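Local coordinates for intestinal fatty acid binding protein (Rattus norvegicus, PDB 1ICM) that binds long-chain fatty acids such as myristate inside a beta barrel, probably to carry them within intestinal cells, at residues Phe17-Met21 with Tyr117-Val122. Numbering follows the deposited sequence.
Sequences FMEKM and YTYEGV. With MYR (myristic acid), chain B.
M21 sets its sulfur squarely over the ring of Y119, SD 3.6 Å from the ring centroid and 8° off the ring normal, a Met-aromatic contact that a flexible thioether suits well. With CG beside its backbone N and a bend at chi2 (-84°), the M21 chain carries SD over the ring centre. CG of E120 lies against the opposite face, so the phenol is sandwiched. At its edge a water lies in the ring plane, joined to Y119 OH at 2.9 Å and donating to K20 O. Replacing Y119 with an alanine would probably leave the M21 sulfur without its aromatic face and this water without its hydroxyl partner.

Deeper in, F17 pushes its ring between the helix and the strand: CE2 reaches Y119 CB at 3.4 Å and also touches CB of Y117. CG anti to the backbone N (chi1 174°) turns the flat phenyl toward the strand, where a large apolar ring suits a buried position. Y117 then meets the ligand, one ring face lying over the myristate chain, with CE2 3.9 Å from MYR C10. On the outer side, the methylenes of K20 run past V122, CD to CG2 4.0 Å, while the amino group of this exposed lysine stays at the surface.

The type I' turn from Y119 to V122 positions Y119, E120 and V122 against the helix; at G121 the backbone angles favour glycine. The turn links strands 112-119 and 122-130, and helix 14-21 packs over this end of the fatty-acid-binding barrel, where F17 also touches A124 and M21 O accepts a hydrogen bond from R95 NH1.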
loop_
_atom_site.group_PDB
_atom_site.type_symbol
_atom_site.label_atom_id
_atom_site.label_comp_id
_atom_site.label_asym_id
_atom_site.label_seq_id
_atom_site.Cartn_x
_atom_site.Cartn_y
_atom_site.Cartn_z
ATOM N N PHE A 17 6.198 -11.251 4.931
ATOM C CA PHE A 17 6.616 -9.895 4.608
ATOM C C PHE A 17 6.614 -9.022 5.854
ATOM O O PHE A 17 7.541 -8.239 6.126
ATOM C CB PHE A 17 5.718 -9.314 3.480
ATOM C CG PHE A 17 6.015 -7.860 3.211
ATOM C CD1 PHE A 17 5.433 -6.834 3.949
ATOM C CD2 PHE A 17 6.927 -7.521 2.212
ATOM C CE1 PHE A 17 5.722 -5.497 3.696
ATOM C CE2 PHE A 17 7.260 -6.192 1.955
ATOM C CZ PHE A 17 6.666 -5.185 2.709
ATOM N N MET A 18 5.537 -9.162 6.669
ATOM C CA MET A 18 5.487 -8.354 7.888
ATOM C C MET A 18 6.578 -8.744 8.893
ATOM O O MET A 18 7.107 -7.889 9.589
ATOM C CB MET A 18 4.126 -8.515 8.587
ATOM C CG MET A 18 3.061 -7.761 7.807
ATOM S SD MET A 18 1.466 -7.648 8.684
ATOM C CE MET A 18 0.773 -9.241 8.211
ATOM N N GLU A 19 6.916 -10.022 8.944
ATOM C CA GLU A 19 7.985 -10.495 9.843
ATOM C C GLU A 19 9.304 -9.801 9.497
ATOM O O GLU A 19 10.034 -9.327 10.357
ATOM C CB GLU A 19 8.163 -12.010 9.676
ATOM C CG GLU A 19 9.292 -12.658 10.487
ATOM C CD GLU A 19 9.201 -14.175 10.420
ATOM O OE1 GLU A 19 9.719 -14.670 9.313
ATOM O OE2 GLU A 19 8.683 -14.879 11.271
ATOM N N LYS A 20 9.613 -9.701 8.203
ATOM C CA LYS A 20 10.826 -9.037 7.732
ATOM C C LYS A 20 10.946 -7.567 8.113
ATOM O O LYS A 20 12.028 -7.036 8.388
ATOM C CB LYS A 20 10.901 -9.187 6.214
ATOM C CG LYS A 20 12.297 -9.125 5.613
ATOM C CD LYS A 20 13.152 -10.369 5.799
ATOM C CE LYS A 20 14.570 -10.157 5.274
ATOM N NZ LYS A 20 15.353 -11.394 5.349
ATOM N N MET A 21 9.798 -6.889 8.119
ATOM C CA MET A 21 9.649 -5.482 8.451
ATOM C C MET A 21 9.838 -5.242 9.934
ATOM O O MET A 21 10.006 -4.089 10.315
ATOM C CB MET A 21 8.278 -4.916 8.019
ATOM C CG MET A 21 8.198 -4.815 6.491
ATOM S SD MET A 21 8.943 -3.290 5.841
ATOM C CE MET A 21 7.999 -2.061 6.790
ATOM N N TYR A 117 4.209 -5.712 -3.050
ATOM C CA TYR A 117 5.302 -5.037 -2.356
ATOM C C TYR A 117 6.568 -5.923 -2.382
ATOM O O TYR A 117 6.513 -7.163 -2.358
ATOM C CB TYR A 117 5.032 -4.836 -0.833
ATOM C CG TYR A 117 3.654 -4.368 -0.382
ATOM C CD1 TYR A 117 3.142 -3.146 -0.829
ATOM C CD2 TYR A 117 2.889 -5.118 0.515
ATOM C CE1 TYR A 117 1.888 -2.688 -0.417
ATOM C CE2 TYR A 117 1.640 -4.663 0.953
ATOM C CZ TYR A 117 1.129 -3.453 0.472
ATOM O OH TYR A 117 -0.110 -2.995 0.872
ATOM N N THR A 118 7.719 -5.271 -2.312
ATOM C CA THR A 118 8.968 -6.012 -2.165
ATOM C C THR A 118 9.820 -5.271 -1.122
ATOM O O THR A 118 9.900 -4.040 -1.084
ATOM C CB THR A 118 9.836 -6.182 -3.445
ATOM O OG1 THR A 118 10.119 -4.890 -3.957
ATOM C CG2 THR A 118 9.128 -7.014 -4.512
ATOM N N TYR A 119 10.483 -6.073 -0.301
ATOM C CA TYR A 119 11.346 -5.523 0.727
ATOM C C TYR A 119 12.392 -6.577 1.130
ATOM O O TYR A 119 12.031 -7.724 1.452
ATOM C CB TYR A 119 10.524 -5.141 1.976
ATOM C CG TYR A 119 11.366 -4.626 3.127
ATOM C CD1 TYR A 119 11.875 -3.324 3.131
ATOM C CD2 TYR A 119 11.557 -5.418 4.253
ATOM C CE1 TYR A 119 12.626 -2.759 4.164
ATOM C CE2 TYR A 119 12.284 -4.865 5.313
ATOM C CZ TYR A 119 12.834 -3.581 5.267
ATOM O OH TYR A 119 13.539 -3.076 6.338
ATOM N N GLU A 120 13.670 -6.193 1.009
ATOM C CA GLU A 120 14.803 -7.010 1.372
ATOM C C GLU A 120 14.730 -8.390 0.833
ATOM O O GLU A 120 15.001 -9.341 1.542
ATOM C CB GLU A 120 14.918 -7.094 2.891
ATOM C CG GLU A 120 15.372 -5.762 3.488
ATOM C CD GLU A 120 16.786 -5.478 3.063
ATOM O OE1 GLU A 120 17.642 -6.276 3.668
ATOM O OE2 GLU A 120 17.088 -4.611 2.258
ATOM N N GLY A 121 14.306 -8.525 -0.413
ATOM C CA GLY A 121 14.229 -9.869 -0.966
ATOM C C GLY A 121 12.950 -10.670 -0.754
ATOM O O GLY A 121 12.873 -11.839 -1.179
ATOM N N VAL A 122 11.928 -10.047 -0.132
ATOM C CA VAL A 122 10.676 -10.776 0.077
ATOM C C VAL A 122 9.579 -9.976 -0.638
ATOM O O VAL A 122 9.577 -8.727 -0.615
ATOM C CB VAL A 122 10.316 -10.762 1.572
ATOM C CG1 VAL A 122 9.046 -11.574 1.798
ATOM C CG2 VAL A 122 11.467 -11.425 2.327
HETATM C C1 MYR B . -0.836 5.071 -0.729
HETATM O O1 MYR B . -1.980 4.575 -0.394
HETATM O O2 MYR B . -0.573 5.281 -1.885
HETATM C C2 MYR B . 0.111 5.374 0.428
HETATM C C3 MYR B . 1.412 4.595 0.409
HETATM C C4 MYR B . 1.249 3.085 0.534
HETATM C C5 MYR B . 2.561 2.300 0.587
HETATM C C6 MYR B . 2.319 0.880 1.102
HETATM C C7 MYR B . 3.439 0.284 1.941
HETATM C C8 MYR B . 2.859 -0.433 3.158
HETATM C C9 MYR B . 3.484 -1.792 3.374
HETATM C C10 MYR B . 2.618 -2.737 4.191
HETATM C C11 MYR B . 3.010 -2.711 5.655
HETATM C C12 MYR B . 2.025 -3.340 6.624
HETATM C C13 MYR B . 2.511 -3.133 8.049
HETATM C C14 MYR B . 1.746 -3.903 9.111
HETATM O O HOH W 1 13.394 -4.511 8.822
#